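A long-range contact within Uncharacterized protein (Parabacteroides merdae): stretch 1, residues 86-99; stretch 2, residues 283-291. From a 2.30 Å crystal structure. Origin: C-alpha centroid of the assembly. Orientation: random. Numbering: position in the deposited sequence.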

# COMPACT_ATOMS: atom_id res chain seq x y z
N PHE A 86 23.09 -22.63 -8.29
CA PHE A 86 21.99 -23.54 -8.58
C PHE A 86 21.88 -24.71 -7.61
O PHE A 86 22.83 -25.07 -6.93
CB PHE A 86 22.15 -24.09 -9.99
CG PHE A 86 23.10 -25.25 -10.11
CD1 PHE A 86 24.46 -25.03 -10.23
CD2 PHE A 86 22.63 -26.55 -10.12
CE1 PHE A 86 25.34 -26.10 -10.35
CE2 PHE A 86 23.50 -27.63 -10.23
CZ PHE A 86 24.85 -27.40 -10.35
N ALA A 87 20.70 -25.33 -7.63
CA ALA A 87 20.40 -26.49 -6.79
C ALA A 87 19.35 -27.41 -7.45
O ALA A 87 18.44 -26.95 -8.16
CB ALA A 87 19.92 -26.01 -5.44
N ASN A 88 19.48 -28.72 -7.22
CA ASN A 88 18.54 -29.70 -7.75
C ASN A 88 17.23 -29.69 -7.00
O ASN A 88 17.20 -29.36 -5.80
CB ASN A 88 19.13 -31.11 -7.63
CG ASN A 88 20.47 -31.24 -8.30
OD1 ASN A 88 21.45 -31.62 -7.66
ND2 ASN A 88 20.54 -30.91 -9.59
N SER A 89 16.14 -30.07 -7.69
CA SER A 89 14.87 -30.37 -7.01
C SER A 89 15.03 -31.52 -5.99
O SER A 89 15.83 -32.43 -6.20
CB SER A 89 13.78 -30.76 -8.01
OG SER A 89 14.07 -31.98 -8.66
N ILE A 90 14.24 -31.46 -4.92
CA ILE A 90 14.17 -32.49 -3.90
C ILE A 90 12.72 -33.01 -3.74
O ILE A 90 11.80 -32.24 -3.45
CB ILE A 90 14.62 -31.93 -2.53
CG1 ILE A 90 15.98 -31.23 -2.62
CG2 ILE A 90 14.66 -33.05 -1.49
CD1 ILE A 90 16.14 -30.04 -1.68
N GLY A 91 12.52 -34.31 -3.90
CA GLY A 91 11.24 -34.93 -3.57
C GLY A 91 10.06 -34.61 -4.48
O GLY A 91 8.93 -34.58 -4.02
N THR A 92 10.32 -34.45 -5.77
CA THR A 92 9.29 -34.04 -6.73
C THR A 92 9.23 -35.01 -7.87
O THR A 92 10.26 -35.49 -8.33
CB THR A 92 9.60 -32.63 -7.31
OG1 THR A 92 10.81 -32.64 -8.10
CG2 THR A 92 9.73 -31.63 -6.19
N THR A 93 8.02 -35.25 -8.38
CA THR A 93 7.85 -36.09 -9.57
C THR A 93 8.56 -35.50 -10.79
O THR A 93 9.26 -36.19 -11.52
CB THR A 93 6.36 -36.29 -9.87
OG1 THR A 93 5.69 -35.02 -9.90
CG2 THR A 93 5.75 -37.18 -8.77
N THR A 94 8.40 -34.21 -10.97
CA THR A 94 8.98 -33.53 -12.09
C THR A 94 10.35 -33.05 -11.60
O THR A 94 10.45 -32.27 -10.63
CB THR A 94 8.07 -32.35 -12.53
OG1 THR A 94 6.76 -32.82 -12.81
CG2 THR A 94 8.63 -31.66 -13.74
N GLN A 95 11.40 -33.54 -12.25
CA GLN A 95 12.74 -33.15 -11.86
C GLN A 95 13.17 -31.87 -12.57
O GLN A 95 12.87 -31.64 -13.74
CB GLN A 95 13.73 -34.28 -12.14
CG GLN A 95 13.70 -35.36 -11.08
CD GLN A 95 14.49 -36.58 -11.49
OE1 GLN A 95 15.22 -36.55 -12.47
NE2 GLN A 95 14.34 -37.66 -10.73
N TYR A 96 13.91 -31.06 -11.83
CA TYR A 96 14.44 -29.81 -12.32
C TYR A 96 15.59 -29.33 -11.44
O TYR A 96 15.77 -29.79 -10.30
CB TYR A 96 13.30 -28.76 -12.32
CG TYR A 96 12.75 -28.42 -10.97
CD1 TYR A 96 13.33 -27.44 -10.20
CD2 TYR A 96 11.64 -29.08 -10.46
CE1 TYR A 96 12.83 -27.10 -8.95
CE2 TYR A 96 11.13 -28.76 -9.21
CZ TYR A 96 11.74 -27.75 -8.44
OH TYR A 96 11.25 -27.40 -7.17
N SER A 97 16.34 -28.36 -11.97
CA SER A 97 17.30 -27.60 -11.17
C SER A 97 16.79 -26.14 -11.13
O SER A 97 16.19 -25.67 -12.06
CB SER A 97 18.74 -27.70 -11.72
OG SER A 97 19.04 -28.98 -12.27
N ASN A 98 17.05 -25.46 -10.03
CA ASN A 98 16.64 -24.10 -9.81
C ASN A 98 17.87 -23.21 -9.78
O ASN A 98 18.82 -23.52 -9.07
CB ASN A 98 15.91 -24.02 -8.47
CG ASN A 98 15.57 -22.62 -8.07
OD1 ASN A 98 16.02 -22.12 -7.03
ND2 ASN A 98 14.75 -21.97 -8.91
N TYR A 99 17.81 -22.11 -10.52
CA TYR A 99 18.94 -21.23 -10.78
C TYR A 99 18.62 -19.82 -10.32
O TYR A 99 17.48 -19.37 -10.37
CB TYR A 99 19.23 -21.17 -12.27
CG TYR A 99 19.67 -22.48 -12.87
CD1 TYR A 99 18.74 -23.47 -13.19
CD2 TYR A 99 21.03 -22.75 -13.12
CE1 TYR A 99 19.14 -24.68 -13.73
CE2 TYR A 99 21.44 -23.97 -13.67
CZ TYR A 99 20.49 -24.93 -13.95
OH TYR A 99 20.85 -26.14 -14.50
N ASP A 283 12.09 -24.75 1.58
CA ASP A 283 12.67 -24.17 0.36
C ASP A 283 11.83 -24.52 -0.90
O ASP A 283 12.22 -25.37 -1.71
CB ASP A 283 14.16 -24.56 0.17
CG ASP A 283 14.84 -23.80 -1.03
OD1 ASP A 283 14.89 -22.54 -1.04
OD2 ASP A 283 15.35 -24.44 -1.98
N PRO A 284 10.70 -23.82 -1.10
CA PRO A 284 9.83 -24.13 -2.22
C PRO A 284 10.54 -24.08 -3.60
O PRO A 284 10.20 -24.83 -4.53
CB PRO A 284 8.74 -23.06 -2.11
CG PRO A 284 8.82 -22.53 -0.74
CD PRO A 284 10.25 -22.61 -0.39
N ASP A 285 11.54 -23.22 -3.73
CA ASP A 285 12.28 -23.14 -4.99
C ASP A 285 12.93 -24.45 -5.42
O ASP A 285 13.20 -24.60 -6.61
CB ASP A 285 13.33 -22.01 -4.96
CG ASP A 285 12.71 -20.61 -5.02
OD1 ASP A 285 11.51 -20.49 -5.35
OD2 ASP A 285 13.43 -19.62 -4.73
N THR A 286 13.20 -25.36 -4.49
CA THR A 286 13.66 -26.73 -4.85
C THR A 286 12.72 -27.88 -4.43
O THR A 286 12.92 -29.03 -4.81
CB THR A 286 15.05 -27.02 -4.26
OG1 THR A 286 15.01 -26.83 -2.84
CG2 THR A 286 16.10 -26.09 -4.86
N GLU A 287 11.67 -27.57 -3.68
CA GLU A 287 10.78 -28.59 -3.13
C GLU A 287 9.40 -28.60 -3.79
O GLU A 287 8.68 -29.61 -3.76
CB GLU A 287 10.65 -28.38 -1.62
CG GLU A 287 11.94 -28.60 -0.82
CD GLU A 287 11.77 -28.25 0.66
OE1 GLU A 287 11.51 -27.09 1.02
OE2 GLU A 287 11.88 -29.16 1.49
N ALA A 288 9.04 -27.49 -4.43
CA ALA A 288 7.75 -27.41 -5.12
C ALA A 288 7.78 -28.22 -6.40
O ALA A 288 8.75 -28.15 -7.15
CB ALA A 288 7.44 -25.97 -5.43
N ASP A 289 6.73 -28.99 -6.63
CA ASP A 289 6.63 -29.87 -7.79
C ASP A 289 5.94 -29.10 -8.94
O ASP A 289 5.46 -27.98 -8.74
CB ASP A 289 5.84 -31.14 -7.38
CG ASP A 289 6.13 -32.33 -8.26
OD1 ASP A 289 6.79 -32.15 -9.33
OD2 ASP A 289 5.69 -33.46 -7.91
N TYR A 290 5.89 -29.72 -10.12
CA TYR A 290 5.29 -29.14 -11.32
C TYR A 290 4.14 -30.05 -11.65
O TYR A 290 4.33 -31.25 -11.85
CB TYR A 290 6.28 -29.09 -12.54
CG TYR A 290 7.19 -27.85 -12.59
CD1 TYR A 290 8.41 -27.81 -11.93
CD2 TYR A 290 6.80 -26.71 -13.25
CE1 TYR A 290 9.22 -26.69 -11.94
CE2 TYR A 290 7.60 -25.57 -13.27
CZ TYR A 290 8.80 -25.56 -12.63
OH TYR A 290 9.56 -24.42 -12.67
N TYR A 291 2.94 -29.47 -11.72
CA TYR A 291 1.72 -30.19 -12.04
C TYR A 291 1.15 -29.59 -13.32
O TYR A 291 1.45 -28.46 -13.66
CB TYR A 291 0.69 -30.06 -10.90
CG TYR A 291 1.07 -30.68 -9.54
CD1 TYR A 291 2.24 -31.43 -9.36
CD2 TYR A 291 0.24 -30.52 -8.44
CE1 TYR A 291 2.56 -31.98 -8.11
CE2 TYR A 291 0.55 -31.08 -7.20
CZ TYR A 291 1.71 -31.81 -7.04
OH TYR A 291 2.02 -32.35 -5.81
O HOH W 1 9.27 -31.83 -2.13
O HOH W 2 3.44 -33.95 -11.35

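A polar group that leaves solvent must find a partner, and where two distant segments of one chain meet, those partners are often supplied by carboxylates and by the carbonyls left free at the end of a helix. The contact between residues 86-99 and 283-291, at least 187 residues apart in sequence, illustrates both solutions. The first stretch is a hairpin whose strands are paired by Ala87 and Asn98 in both directions; Ser89 N to Tyr96 O continues the pairing just past the first strand. Its connecting loop lies against a short helix and the turn that follows it. Together the two sides bury 644 Å².

Asp289 is the main acceptor. Its CA-to-CB bond points sideways, but the end of the side chain comes nearer to the loop, with chi1 in the t well. Asp289 OD2 accepts from both Thr93 N (3.0 Å) and Thr93 OG1, the latter at a short 2.5 Å, while Asp289 OD1 accepts from Thr94 N at 3.1 Å and from Tyr290 N in its own stretch at 2.7 Å. One buried carboxylate thus satisfies three backbone amides and a hydroxyl; both carboxylate oxygens are used, and OD1 binds backbone amides from both stretches. Next to it, Thr94 OG1 lies 3.0 Å from Tyr290 O, a hydrogen bond whose proton has another acceptor within reach. Water 2 adds a bridge here, donating to Thr93 OG1 and Tyr290 O, each at 2.9 Å.

The helix end presents carbonyls instead. Thr286 O accepts from Ile90 N at 2.8 Å with a nearly straight N-H...O angle of 167°, and the same oxygen receives a CA-H...O contact from Ser89 CA at 3.2 Å. Tyr96, whose CA-to-CB bond points toward the second stretch, places its OH 2.6 Å from Ala288 O, to which it donates; its ring has Asp285 O and Ala288 O at its edge and Tyr290 CE1 over one face. Water 1 lies 2.9 Å from Ile90 O and 2.8 Å from Glu287 O, and so sits between two carbonyls that cannot donate to each other.

The second stretch also settles some of its own polar groups. Thr286 OG1 donates to Asp283 OD2 at 2.6 Å, tying the helix to its N-cap residue, and Thr286 CG2 lies 3.9 Å from Ala87 CB. Glu287 OE1 takes the amide of Asp283, OE1 to N being a very short 2.5 Å. In the loop, Thr92 OG1 likewise donates to Thr94 O at 2.6 Å, while its CG2 sits 3.3 Å from Glu287 O.

Apolar surface completes the contact. The edge of Tyr290 meets the face of Tyr96, with ring planes at 82° and CE1 of Tyr290 3.7 Å from CD2 of Tyr96; the Tyr290 hydroxyl is satisfied elsewhere in the structure. Gly91, at a positive phi that favours glycine, sits in the loop between Ile90 and Thr92.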